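Local coordinates for tail spike protein gp49 (Pseudomonas phage LKA1, PDB 4RU4) that probably cleaves the O-specific polysaccharide of Pseudomonas as the lyase of a trimeric phage tailspike, degrading host-envelope sugar during virus entry, at residues 242-246 with 268-274; 106-112 with 218-224; 73-79 with 97-103. All coordinates share one frame; numbering follows the deposited sequence.

Contact 1: residues 242-246 with 268-274. With EDO (1,2-ethanediol), chain U.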
ATOM      1  N   ASN B 242      18.166 -11.027  25.142  1.00 10.74           N
ATOM      2  CA  ASN B 242      17.560 -12.285  25.534  1.00 12.27           C
ATOM      3  C   ASN B 242      16.524 -12.763  24.503  1.00 11.59           C
ATOM      4  O   ASN B 242      16.775 -12.693  23.286  1.00  9.68           O
ATOM      5  CB  ASN B 242      16.971 -12.188  26.951  1.00 11.24           C
ATOM      6  CG  ASN B 242      16.949 -13.547  27.679  1.00 12.44           C
ATOM      7  OD1 ASN B 242      16.128 -14.420  27.380  1.00 13.17           O
ATOM      8  ND2 ASN B 242      17.840 -13.712  28.653  1.00 16.35           N
ATOM      9  N   ASN B 243      15.372 -13.256  24.957  1.00  9.89           N
ATOM     10  CA  ASN B 243      14.470 -13.962  24.037  1.00  9.20           C
ATOM     11  C   ASN B 243      13.492 -13.119  23.223  1.00  8.51           C
ATOM     12  O   ASN B 243      13.350 -13.358  22.030  1.00  9.76           O
ATOM     13  CB  ASN B 243      13.716 -15.094  24.743  1.00 11.03           C
ATOM     14  CG  ASN B 243      13.233 -16.170  23.759  1.00 14.50           C
ATOM     15  OD1 ASN B 243      14.036 -16.846  23.116  1.00 17.90           O
ATOM     16  ND2 ASN B 243      11.930 -16.310  23.630  1.00 14.74           N
ATOM     17  N   ALA B 244      12.815 -12.147  23.843  1.00  6.62           N
ATOM     18  CA  ALA B 244      11.809 -11.344  23.120  1.00  7.63           C
ATOM     19  C   ALA B 244      11.700  -9.950  23.683  1.00  8.89           C
ATOM     20  O   ALA B 244      11.443  -9.787  24.870  1.00  6.44           O
ATOM     21  CB  ALA B 244      10.443 -12.009  23.168  1.00 10.65           C
ATOM     22  N   GLY B 245      11.895  -8.946  22.834  1.00  7.08           N
ATOM     23  CA  GLY B 245      11.703  -7.576  23.272  1.00  8.30           C
ATOM     24  C   GLY B 245      10.281  -7.374  23.768  1.00  8.26           C
ATOM     25  O   GLY B 245      10.071  -6.941  24.887  1.00  7.76           O
ATOM     26  N   VAL B 246       9.301  -7.698  22.922  1.00  9.69           N
ATOM     27  CA  VAL B 246       7.883  -7.587  23.271  1.00  5.98           C
ATOM     28  C   VAL B 246       7.222  -8.898  22.854  1.00  6.04           C
ATOM     29  O   VAL B 246       7.399  -9.347  21.727  1.00  8.44           O
ATOM     30  CB  VAL B 246       7.199  -6.419  22.517  1.00  5.81           C
ATOM     31  CG1 VAL B 246       5.721  -6.329  22.860  1.00  9.15           C
ATOM     32  CG2 VAL B 246       7.881  -5.098  22.872  1.00  5.77           C
ATOM     33  N   GLY B 268      19.216 -17.669  21.688  1.00 16.31           N
ATOM     34  CA  GLY B 268      18.008 -18.467  21.571  1.00 15.77           C
ATOM     35  C   GLY B 268      17.197 -18.029  20.363  1.00 16.46           C
ATOM     36  O   GLY B 268      17.754 -17.647  19.344  1.00 15.99           O
ATOM     37  N   ASP B 269      15.876 -18.039  20.491  1.00 13.28           N
ATOM     38  CA  ASP B 269      15.019 -17.655  19.390  1.00 16.28           C
ATOM     39  C   ASP B 269      15.152 -16.175  19.018  1.00  9.37           C
ATOM     40  O   ASP B 269      14.928 -15.824  17.884  1.00 13.98           O
ATOM     41  CB  ASP B 269      13.569 -17.980  19.715  1.00 21.50           C
ATOM     42  CG  ASP B 269      13.299 -19.477  19.734  1.00 26.80           C
ATOM     43  OD1 ASP B 269      14.104 -20.253  19.161  1.00 26.68           O
ATOM     44  OD2 ASP B 269      12.265 -19.864  20.307  1.00 29.92           O
ATOM     45  N   ASP B 270      15.474 -15.334  19.992  1.00  8.37           N
ATOM     46  CA  ASP B 270      15.928 -13.967  19.755  1.00 12.35           C
ATOM     47  C   ASP B 270      15.022 -13.145  18.815  1.00 13.56           C
ATOM     48  O   ASP B 270      15.437 -12.760  17.700  1.00 10.37           O
ATOM     49  CB  ASP B 270      17.394 -13.986  19.290  1.00 13.83           C
ATOM     50  CG  ASP B 270      18.334 -14.624  20.341  1.00 17.17           C
ATOM     51  OD1 ASP B 270      17.850 -14.986  21.446  1.00 16.44           O
ATOM     52  OD2 ASP B 270      19.555 -14.755  20.082  1.00 16.84           O
ATOM     53  N   TYR B 271      13.795 -12.906  19.290  1.00  8.97           N
ATOM     54  CA  TYR B 271      12.781 -12.104  18.606  1.00  6.88           C
ATOM     55  C   TYR B 271      12.779 -10.644  19.043  1.00  6.08           C
ATOM     56  O   TYR B 271      13.111 -10.324  20.180  1.00  6.88           O
ATOM     57  CB  TYR B 271      11.386 -12.624  18.929  1.00  7.58           C
ATOM     58  CG  TYR B 271      11.151 -14.087  18.689  1.00 10.39           C
ATOM     59  CD1 TYR B 271      11.169 -14.597  17.409  1.00 13.85           C
ATOM     60  CD2 TYR B 271      10.871 -14.954  19.744  1.00 14.46           C
ATOM     61  CE1 TYR B 271      10.927 -15.948  17.156  1.00 15.18           C
ATOM     62  CE2 TYR B 271      10.628 -16.314  19.503  1.00 18.28           C
ATOM     63  CZ  TYR B 271      10.661 -16.796  18.195  1.00 19.99           C
ATOM     64  OH  TYR B 271      10.432 -18.123  17.908  1.00 21.54           O
ATOM     65  N   GLY B 272      12.341  -9.765  18.149  1.00  6.68           N
ATOM     66  CA  GLY B 272      12.152  -8.356  18.510  1.00  5.84           C
ATOM     67  C   GLY B 272      10.754  -8.224  19.109  1.00  7.39           C
ATOM     68  O   GLY B 272      10.603  -8.073  20.310  1.00  5.89           O
ATOM     69  N   ILE B 273       9.736  -8.283  18.245  1.00  5.72           N
ATOM     70  CA  ILE B 273       8.327  -8.355  18.658  1.00  5.71           C
ATOM     71  C   ILE B 273       7.774  -9.690  18.171  1.00  6.52           C
ATOM     72  O   ILE B 273       7.931 -10.039  16.992  1.00  6.88           O
ATOM     73  CB  ILE B 273       7.492  -7.243  17.979  1.00  6.35           C
ATOM     74  CG1 ILE B 273       8.088  -5.874  18.262  1.00  6.33           C
ATOM     75  CG2 ILE B 273       6.032  -7.258  18.464  1.00  7.58           C
ATOM     76  CD1 ILE B 273       7.631  -4.742  17.240  1.00  5.34           C
ATOM     77  N   ILE B 274       7.142 -10.447  19.061  1.00  5.98           N
ATOM     78  CA  ILE B 274       6.525 -11.695  18.651  1.00  5.93           C
ATOM     79  C   ILE B 274       5.056 -11.748  19.058  1.00  9.90           C
ATOM     80  O   ILE B 274       4.673 -11.395  20.198  1.00  5.97           O
ATOM     81  CB  ILE B 274       7.292 -12.962  19.137  1.00  8.77           C
ATOM     82  CG1 ILE B 274       6.475 -14.220  18.788  1.00 11.38           C
ATOM     83  CG2 ILE B 274       7.595 -12.882  20.647  1.00  9.06           C
ATOM     84  CD1 ILE B 274       7.258 -15.451  18.624  1.00 13.94           C
TER
HETATM   85  C1  EDO U 803       6.310 -20.917  17.526  1.00 28.08           C
HETATM   86  O1  EDO U 803       6.635 -22.307  17.582  1.00 30.94           O
HETATM   87  C2  EDO U 803       7.245 -20.164  18.465  1.00 31.96           C
HETATM   88  O2  EDO U 803       7.066 -18.761  18.319  1.00 28.45           O
HETATM   89  O   HOH W   1      11.160 -18.625  22.135  1.00 27.27           O
HETATM   90  O   HOH W   2      14.918 -19.828  22.680  1.00 37.90           O
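Y271 and N243 meet through the main chain, where Y271 N donates to N243 O at 2.8 Å and ties two successive coils of a right-handed parallel beta-helix together. The parallel pairing goes on around the corner: G245 N gives to Y271 O, V246 N to G272 O, and I274 N to V246 O at 2.9 Å, nearly straight (165°). A244 and Y271 pair on one wall, V246 and I273 on the next, so the bonding survives a bend that both coils make together. CB of A244 meets CG2 of I274, from beyond the corner, at 3.9 Å. The phenol of Y271 is sandwiched: CD1 of I274 sits 3.5 Å above the centre of one face, and the carbonyl oxygen of D269 approaches the rim of the other. An ethanediol, probably from the crystallisation liquor, lies near its hydroxyl and makes a weak bond to OH.

N243 swings its amide alongside the D269 side chain, CG anti to the backbone N (chi1 -157°). OD1 makes a long, weak bond to D269 N, reinforced by a water that donates to this OD1 and accepts from the same N-H. A second water accepts from N243 ND2 and lies doubtfully close to D269 OD2. D270 OD1 comes to 3.1 Å from N242 O, two acceptors with no bond between them, and its OD2 forms a salt bridge with R291, while N242 ND2 reaches T217 O.

Beyond the corner V246 and I273 pack on I256 of strand 254-257 and I261 of strand 260-263. Y271 and I274 touch A296 of strand 296-298, the next coil onward.

Contact 2: residues 106-112 with 218-224; sequences FTGTSVL and VPMNGLL
S110 and N221 form the polar side-chain link: N221 ND2 points almost straight at S110 OG (3.1 Å, 171°), with the hydroxyl oxygen in the amide plane. OG of S110 also rests on CB of L224 at 3.4 Å.

The backbone bonds are those of parallel strands turning a shared corner of the beta-helix. T109 O accepts from N221 N in its carbonyl plane and, weakly, from M220 N; V111 N then donates to N221 O, L112 N to G222 O and L224 N to L112 O. Water 3 donates to both G108 O and V218 O, bridging the chains ahead of the first direct backbone bond.

Apolar contacts gather round P219. Its CG lies 3.6 Å from F106 CE2 and equally near V111 CG2, while V218 CG1 comes to the edge of the F106 ring, close to its plane. F106 is thrown there by chi1 -172°, which sets CG anti to the backbone N. At the outer side, T109 CG2 and M220 CE are pressed together at 3.5 Å.

V111 leans on I100 and P102 of strand 98-107, L112 covers L89 and I91 of strand 89-93, and N221 and L224 meet Y247 of strand 247-249.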
ATOM      1  N   PHE B 106      18.701  -8.895  38.988  1.00 12.92           N
ATOM      2  CA  PHE B 106      17.340  -9.181  38.531  1.00  9.85           C
ATOM      3  C   PHE B 106      17.029 -10.658  38.474  1.00 11.46           C
ATOM      4  O   PHE B 106      17.843 -11.464  37.986  1.00 12.53           O
ATOM      5  CB  PHE B 106      17.102  -8.578  37.143  1.00 14.09           C
ATOM      6  CG  PHE B 106      15.671  -8.667  36.675  1.00 11.18           C
ATOM      7  CD1 PHE B 106      14.754  -7.689  37.029  1.00 10.44           C
ATOM      8  CD2 PHE B 106      15.245  -9.734  35.873  1.00 11.47           C
ATOM      9  CE1 PHE B 106      13.434  -7.765  36.572  1.00  8.57           C
ATOM     10  CE2 PHE B 106      13.933  -9.825  35.421  1.00  9.75           C
ATOM     11  CZ  PHE B 106      13.022  -8.834  35.773  1.00  9.78           C
ATOM     12  N   THR B 107      15.846 -11.007  38.975  1.00 10.64           N
ATOM     13  CA  THR B 107      15.277 -12.332  38.757  1.00 13.85           C
ATOM     14  C   THR B 107      13.843 -12.171  38.302  1.00 15.98           C
ATOM     15  O   THR B 107      13.099 -11.336  38.837  1.00 16.44           O
ATOM     16  CB  THR B 107      15.324 -13.259  40.014  1.00 18.99           C
ATOM     17  OG1 THR B 107      14.602 -12.656  41.091  1.00 27.34           O
ATOM     18  CG2 THR B 107      16.757 -13.505  40.452  1.00 20.96           C
ATOM     19  N   GLY B 108      13.460 -12.960  37.304  1.00 14.92           N
ATOM     20  CA  GLY B 108      12.126 -12.857  36.743  1.00 14.61           C
ATOM     21  C   GLY B 108      12.096 -13.165  35.259  1.00 14.35           C
ATOM     22  O   GLY B 108      13.111 -13.120  34.575  1.00 13.87           O
ATOM     23  N   THR B 109      10.908 -13.473  34.764  1.00 10.91           N
ATOM     24  CA  THR B 109      10.720 -13.839  33.368  1.00 13.68           C
ATOM     25  C   THR B 109      10.624 -12.612  32.465  1.00 11.80           C
ATOM     26  O   THR B 109      11.162 -12.616  31.351  1.00 12.79           O
ATOM     27  CB  THR B 109       9.453 -14.694  33.243  1.00 16.32           C
ATOM     28  OG1 THR B 109       9.609 -15.869  34.041  1.00 23.97           O
ATOM     29  CG2 THR B 109       9.229 -15.125  31.800  1.00 19.04           C
ATOM     30  N   SER B 110       9.941 -11.565  32.945  1.00  9.40           N
ATOM     31  CA  SER B 110       9.677 -10.368  32.149  1.00  7.99           C
ATOM     32  C   SER B 110       9.937  -9.092  32.957  1.00  9.05           C
ATOM     33  O   SER B 110       9.771  -9.069  34.182  1.00  7.24           O
ATOM     34  CB  SER B 110       8.206 -10.348  31.674  1.00  7.01           C
ATOM     35  OG  SER B 110       7.869 -11.577  31.056  1.00  8.90           O
ATOM     36  N   VAL B 111      10.334  -8.030  32.271  1.00  6.35           N
ATOM     37  CA  VAL B 111      10.514  -6.749  32.965  1.00  9.28           C
ATOM     38  C   VAL B 111       9.164  -6.178  33.407  1.00  9.31           C
ATOM     39  O   VAL B 111       9.001  -5.741  34.546  1.00 10.45           O
ATOM     40  CB  VAL B 111      11.256  -5.706  32.107  1.00  7.77           C
ATOM     41  CG1 VAL B 111      11.467  -4.421  32.923  1.00  8.44           C
ATOM     42  CG2 VAL B 111      12.617  -6.265  31.637  1.00  7.21           C
ATOM     43  N   LEU B 112       8.195  -6.200  32.491  1.00  7.23           N
ATOM     44  CA  LEU B 112       6.884  -5.655  32.725  1.00  8.46           C
ATOM     45  C   LEU B 112       5.923  -6.694  32.158  1.00 11.26           C
ATOM     46  O   LEU B 112       6.155  -7.225  31.055  1.00 10.92           O
ATOM     47  CB  LEU B 112       6.776  -4.337  31.946  1.00 11.76           C
ATOM     48  CG  LEU B 112       5.794  -3.237  32.292  1.00 18.55           C
ATOM     49  CD1 LEU B 112       5.903  -2.977  33.788  1.00 22.81           C
ATOM     50  CD2 LEU B 112       6.123  -1.962  31.514  1.00 12.86           C
ATOM     51  N   VAL B 218      19.211 -10.590  31.563  1.00  9.52           N
ATOM     52  CA  VAL B 218      18.486 -11.587  32.378  1.00 10.66           C
ATOM     53  C   VAL B 218      17.029 -11.925  31.982  1.00  9.84           C
ATOM     54  O   VAL B 218      16.671 -13.108  31.882  1.00  9.89           O
ATOM     55  CB  VAL B 218      18.535 -11.245  33.903  1.00  9.86           C
ATOM     56  CG1 VAL B 218      17.775 -12.313  34.697  1.00 10.71           C
ATOM     57  CG2 VAL B 218      20.000 -11.145  34.371  1.00 12.01           C
ATOM     58  N   PRO B 219      16.171 -10.904  31.810  1.00 10.76           N
ATOM     59  CA  PRO B 219      14.745 -11.162  31.530  1.00  9.38           C
ATOM     60  C   PRO B 219      14.567 -11.912  30.227  1.00 12.62           C
ATOM     61  O   PRO B 219      15.301 -11.606  29.308  1.00 11.67           O
ATOM     62  CB  PRO B 219      14.158  -9.751  31.380  1.00  9.91           C
ATOM     63  CG  PRO B 219      15.127  -8.851  32.148  1.00 13.20           C
ATOM     64  CD  PRO B 219      16.463  -9.457  31.834  1.00  8.92           C
ATOM     65  N   MET B 220      13.636 -12.864  30.142  1.00 10.47           N
ATOM     66  CA  MET B 220      13.315 -13.458  28.845  1.00 10.59           C
ATOM     67  C   MET B 220      12.624 -12.465  27.954  1.00  9.48           C
ATOM     68  O   MET B 220      12.876 -12.439  26.749  1.00  9.79           O
ATOM     69  CB  MET B 220      12.394 -14.668  28.978  1.00 12.61           C
ATOM     70  CG  MET B 220      12.981 -15.779  29.801  1.00 20.00           C
ATOM     71  SD  MET B 220      12.394 -17.370  29.211  1.00 49.32           S
ATOM     72  CE  MET B 220      10.623 -17.186  29.351  1.00 48.47           C
ATOM     73  N   ASN B 221      11.716 -11.675  28.537  1.00  6.97           N
ATOM     74  CA  ASN B 221      10.942 -10.724  27.767  1.00  7.47           C
ATOM     75  C   ASN B 221      11.126  -9.333  28.300  1.00 10.91           C
ATOM     76  O   ASN B 221      11.254  -9.141  29.512  1.00  7.36           O
ATOM     77  CB  ASN B 221       9.455 -11.043  27.888  1.00  8.71           C
ATOM     78  CG  ASN B 221       9.149 -12.470  27.551  1.00 11.33           C
ATOM     79  OD1 ASN B 221       9.470 -12.940  26.456  1.00 11.63           O
ATOM     80  ND2 ASN B 221       8.538 -13.187  28.496  1.00 11.60           N
ATOM     81  N   GLY B 222      11.098  -8.351  27.406  1.00  9.18           N
ATOM     82  CA  GLY B 222      11.055  -6.964  27.843  1.00  8.66           C
ATOM     83  C   GLY B 222       9.666  -6.685  28.362  1.00 12.12           C
ATOM     84  O   GLY B 222       9.488  -6.313  29.522  1.00 11.21           O
ATOM     85  N   LEU B 223       8.668  -6.868  27.507  0.62 10.02           N
ATOM     86  CA  LEU B 223       7.274  -6.723  27.912  0.62  7.92           C
ATOM     87  C   LEU B 223       6.501  -7.967  27.486  0.62  8.34           C
ATOM     88  O   LEU B 223       6.612  -8.394  26.327  0.62  6.26           O
ATOM     89  CB  LEU B 223       6.670  -5.485  27.255  0.62  6.76           C
ATOM     90  CG  LEU B 223       5.154  -5.337  27.231  0.62  8.31           C
ATOM     91  CD1 LEU B 223       4.565  -5.250  28.638  0.62 12.68           C
ATOM     92  CD2 LEU B 223       4.818  -4.094  26.435  0.62 10.42           C
ATOM     93  N   LEU B 224       5.726  -8.542  28.414  1.00  6.43           N
ATOM     94  CA  LEU B 224       4.857  -9.686  28.119  1.00  8.14           C
ATOM     95  C   LEU B 224       3.417  -9.282  28.409  1.00  8.16           C
ATOM     96  O   LEU B 224       3.128  -8.836  29.503  1.00  9.32           O
ATOM     97  CB  LEU B 224       5.189 -10.871  29.032  1.00  8.53           C
ATOM     98  CG  LEU B 224       4.193 -12.027  28.907  1.00 11.85           C
ATOM     99  CD1 LEU B 224       4.243 -12.665  27.526  1.00 10.49           C
ATOM    100  CD2 LEU B 224       4.449 -13.077  30.008  1.00 15.69           C
TER
HETATM  101  O   HOH W   3      14.590 -14.598  32.861  1.00 15.85           O

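Contact 3: residues 73-79 with 97-103; sequences PSGDYQI and TSIIRPT
Strands 75-79 and 98-103 run parallel as strands of adjacent coils near the N-terminal end of the beta-helix, their axes 4.6 Å apart at the closest and inclined by 32°. G75 N donates to T97 O, I99 N to G75 O, Y77 N to I99 O, R101 N to Y77 O, I79 N to R101 O and T103 N to I79 O, in the usual parallel alternation. Y77 N is the straightest of these donors.

On the face of D76, Q78, I99 and R101, a salt bridge dominates. R101 grips the carboxylate side-on: NE reaches D76 OD1 at 2.9 Å through its syn lone pair, and NH2 reaches D76 OD2 at 2.8 Å on the syn side but out of the carboxylate plane, with the carboxylate and guanidinium planes 34° apart. A bend at chi3 (-59°) in the R101 chain turns the guanidinium edge toward D76. Q78 lies alongside R101 with its amide nearly coplanar with the guanidinium; its NE2 bonds to D76 O from above the carbonyl plane and weakly to D76 OD1, whose main donor remains R101 NE. CB of Q78 also touches CG2 of T103.

The other face is mostly apolar and is covered by helix 55-65, whose L60 meets both Y77 and I79. CD1 of I79 contacts I100 CG2 at 3.6 Å. The Y77 ring has I99 O at its edge, and its OH donates to P73 O at 2.9 Å, tying the ring back to the loop that leads into its strand. S98 OG turns to I72 O.

At the subunit boundary, T97 OG1 is hydrogen-bonded to Q90 NE2 of a second subunit, and S74 OG and that same T97 OG1 are hydrogen-bonded at 2.6 Å, either hydroxyl being a possible donor.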
ATOM      1  N   PRO B  73       7.507   9.607  35.914  1.00 16.18           N
ATOM      2  CA  PRO B  73       8.313  10.789  35.576  1.00 16.91           C
ATOM      3  C   PRO B  73       9.670  10.350  35.088  1.00 13.78           C
ATOM      4  O   PRO B  73      10.070   9.257  35.485  1.00 15.80           O
ATOM      5  CB  PRO B  73       8.499  11.477  36.939  1.00 15.11           C
ATOM      6  CG  PRO B  73       7.357  10.993  37.756  1.00 19.29           C
ATOM      7  CD  PRO B  73       7.173   9.555  37.341  1.00 16.36           C
ATOM      8  N   SER B  74      10.357  11.173  34.295  1.00 14.71           N
ATOM      9  CA  SER B  74      11.769  10.976  33.968  1.00 14.99           C
ATOM     10  C   SER B  74      12.544  10.540  35.183  1.00 15.39           C
ATOM     11  O   SER B  74      12.421  11.130  36.251  1.00 16.26           O
ATOM     12  CB  SER B  74      12.426  12.272  33.453  1.00 16.37           C
ATOM     13  OG  SER B  74      12.077  12.492  32.108  1.00 24.81           O
ATOM     14  N   GLY B  75      13.361   9.515  35.000  1.00 13.41           N
ATOM     15  CA  GLY B  75      14.173   8.971  36.065  1.00 12.33           C
ATOM     16  C   GLY B  75      14.633   7.597  35.618  1.00 13.13           C
ATOM     17  O   GLY B  75      14.222   7.114  34.554  1.00 12.96           O
ATOM     18  N   ASP B  76      15.487   6.967  36.417  1.00 10.97           N
ATOM     19  CA  ASP B  76      16.140   5.740  36.007  1.00 14.18           C
ATOM     20  C   ASP B  76      15.934   4.773  37.157  1.00 12.46           C
ATOM     21  O   ASP B  76      16.655   4.802  38.138  1.00 14.18           O
ATOM     22  CB  ASP B  76      17.626   6.026  35.737  1.00 18.30           C
ATOM     23  CG  ASP B  76      18.332   4.890  35.017  1.00 18.90           C
ATOM     24  OD1 ASP B  76      17.999   3.703  35.221  1.00 17.53           O
ATOM     25  OD2 ASP B  76      19.252   5.180  34.236  1.00 21.35           O
ATOM     26  N   TYR B  77      14.898   3.946  37.046  1.00 12.63           N
ATOM     27  CA  TYR B  77      14.422   3.151  38.175  1.00 11.17           C
ATOM     28  C   TYR B  77      15.040   1.754  38.186  1.00 11.81           C
ATOM     29  O   TYR B  77      14.928   1.006  37.206  1.00 12.15           O
ATOM     30  CB  TYR B  77      12.902   3.074  38.093  1.00 11.62           C
ATOM     31  CG  TYR B  77      12.233   4.435  38.098  1.00 10.13           C
ATOM     32  CD1 TYR B  77      12.021   5.141  36.916  1.00  8.49           C
ATOM     33  CD2 TYR B  77      11.797   5.005  39.289  1.00 12.97           C
ATOM     34  CE1 TYR B  77      11.413   6.378  36.927  1.00 13.43           C
ATOM     35  CE2 TYR B  77      11.177   6.234  39.311  1.00 14.60           C
ATOM     36  CZ  TYR B  77      10.991   6.923  38.126  1.00 15.50           C
ATOM     37  OH  TYR B  77      10.381   8.159  38.138  1.00 19.11           O
ATOM     38  N   GLN B  78      15.698   1.404  39.287  1.00  8.55           N
ATOM     39  CA  GLN B  78      16.415   0.142  39.372  1.00 10.32           C
ATOM     40  C   GLN B  78      15.505  -0.915  39.959  1.00 12.43           C
ATOM     41  O   GLN B  78      14.994  -0.749  41.076  1.00 11.85           O
ATOM     42  CB  GLN B  78      17.665   0.290  40.256  1.00 10.63           C
ATOM     43  CG  GLN B  78      18.481   1.560  39.934  1.00 12.13           C
ATOM     44  CD  GLN B  78      19.021   1.530  38.514  1.00 13.40           C
ATOM     45  OE1 GLN B  78      19.840   0.666  38.171  1.00 16.05           O
ATOM     46  NE2 GLN B  78      18.512   2.435  37.657  1.00 11.78           N
ATOM     47  N   ILE B  79      15.304  -2.006  39.219  1.00  8.26           N
ATOM     48  CA  ILE B  79      14.422  -3.062  39.698  1.00 10.68           C
ATOM     49  C   ILE B  79      15.116  -4.420  39.679  1.00 10.57           C
ATOM     50  O   ILE B  79      15.900  -4.718  38.783  1.00 10.59           O
ATOM     51  CB  ILE B  79      13.094  -3.109  38.907  1.00 12.02           C
ATOM     52  CG1 ILE B  79      13.349  -3.497  37.442  1.00 12.41           C
ATOM     53  CG2 ILE B  79      12.371  -1.760  39.030  1.00  8.31           C
ATOM     54  CD1 ILE B  79      12.102  -3.903  36.640  1.00 10.99           C
ATOM     55  N   THR B  97      13.169   9.073  28.493  1.00 12.28           N
ATOM     56  CA  THR B  97      13.889   9.386  29.742  1.00 10.33           C
ATOM     57  C   THR B  97      13.227   8.751  30.961  1.00  8.26           C
ATOM     58  O   THR B  97      13.760   8.834  32.068  1.00 11.89           O
ATOM     59  CB  THR B  97      14.010  10.905  29.986  1.00 11.90           C
ATOM     60  OG1 THR B  97      12.726  11.499  29.815  1.00 14.53           O
ATOM     61  CG2 THR B  97      14.993  11.538  28.999  1.00 10.90           C
ATOM     62  N   SER B  98      12.065   8.131  30.763  1.00  8.83           N
ATOM     63  CA  SER B  98      11.408   7.377  31.825  1.00  8.80           C
ATOM     64  C   SER B  98      11.879   5.932  31.695  1.00  8.92           C
ATOM     65  O   SER B  98      11.293   5.128  30.936  1.00  8.88           O
ATOM     66  CB  SER B  98       9.883   7.469  31.709  1.00 10.32           C
ATOM     67  OG  SER B  98       9.401   8.784  31.974  1.00 14.30           O
ATOM     68  N   ILE B  99      12.957   5.617  32.401  1.00  7.86           N
ATOM     69  CA  ILE B  99      13.678   4.361  32.207  1.00  9.94           C
ATOM     70  C   ILE B  99      13.448   3.361  33.317  1.00 10.70           C
ATOM     71  O   ILE B  99      13.610   3.684  34.506  1.00 10.23           O
ATOM     72  CB  ILE B  99      15.185   4.640  32.098  1.00 12.52           C
ATOM     73  CG1 ILE B  99      15.474   5.407  30.810  1.00 13.46           C
ATOM     74  CG2 ILE B  99      16.018   3.352  32.172  1.00 10.44           C
ATOM     75  CD1 ILE B  99      16.791   6.178  30.852  1.00 13.41           C
ATOM     76  N   ILE B 100      13.063   2.144  32.930  1.00  8.48           N
ATOM     77  CA  ILE B 100      12.976   1.026  33.870  1.00  9.61           C
ATOM     78  C   ILE B 100      14.130   0.061  33.558  1.00  9.82           C
ATOM     79  O   ILE B 100      14.264  -0.417  32.429  1.00 10.31           O
ATOM     80  CB  ILE B 100      11.629   0.274  33.746  1.00 10.21           C
ATOM     81  CG1 ILE B 100      10.454   1.194  34.063  1.00 12.12           C
ATOM     82  CG2 ILE B 100      11.612  -0.950  34.643  1.00 12.28           C
ATOM     83  CD1 ILE B 100       9.082   0.599  33.641  1.00 13.27           C
ATOM     84  N   ARG B 101      14.962  -0.212  34.553  1.00  7.60           N
ATOM     85  CA  ARG B 101      16.257  -0.856  34.310  1.00 10.63           C
ATOM     86  C   ARG B 101      16.504  -1.989  35.290  1.00  8.51           C
ATOM     87  O   ARG B 101      16.851  -1.744  36.446  1.00 11.24           O
ATOM     88  CB  ARG B 101      17.404   0.176  34.439  1.00 11.05           C
ATOM     89  CG  ARG B 101      18.774  -0.354  33.976  1.00 17.39           C
ATOM     90  CD  ARG B 101      19.929   0.585  34.378  1.00 13.73           C
ATOM     91  NE  ARG B 101      19.721   1.913  33.799  1.00 11.12           N
ATOM     92  CZ  ARG B 101      20.090   2.256  32.568  1.00 16.02           C
ATOM     93  NH1 ARG B 101      20.690   1.379  31.770  1.00 18.48           N
ATOM     94  NH2 ARG B 101      19.852   3.473  32.117  1.00 16.85           N
ATOM     95  N   PRO B 102      16.335  -3.240  34.841  1.00  8.95           N
ATOM     96  CA  PRO B 102      16.751  -4.391  35.646  1.00  8.07           C
ATOM     97  C   PRO B 102      18.208  -4.278  36.122  1.00 11.24           C
ATOM     98  O   PRO B 102      19.079  -3.891  35.344  1.00  9.00           O
ATOM     99  CB  PRO B 102      16.614  -5.551  34.646  1.00  8.31           C
ATOM    100  CG  PRO B 102      15.386  -5.144  33.844  1.00  8.82           C
ATOM    101  CD  PRO B 102      15.580  -3.648  33.642  1.00  8.13           C
ATOM    102  N   THR B 103      18.480  -4.620  37.377  1.00  9.45           N
ATOM    103  CA  THR B 103      19.838  -4.534  37.885  1.00 11.81           C
ATOM    104  C   THR B 103      20.529  -5.879  37.665  1.00 13.19           C
ATOM    105  O   THR B 103      19.912  -6.842  37.181  1.00 11.12           O
ATOM    106  CB  THR B 103      19.859  -4.247  39.402  1.00 12.20           C
ATOM    107  OG1 THR B 103      19.269  -5.348  40.079  1.00 15.74           O
ATOM    108  CG2 THR B 103      19.054  -3.008  39.717  1.00 12.48           C
TER

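All three contacts join successive coils of one beta-helix, stepping along its axis from contact 3 through contact 2 to contact 1. Contacts 1 and 2 are largely buried corners, where A244 bonds through its backbone to M220 and G222. Contact 3 is a straighter strand pair, partly exposed, and it alone touches a second subunit; it meets contact 2 through strand 98-107 and where V111 packs against I79. Chemistry follows place. Contact 3 carries a salt bridge on one face, contact 2 a single amide-hydroxyl bond beside a proline-centred apolar cluster and a water between backbone carbonyls, and contact 1 an asparagine-aspartate pair joined by waters at its more exposed end.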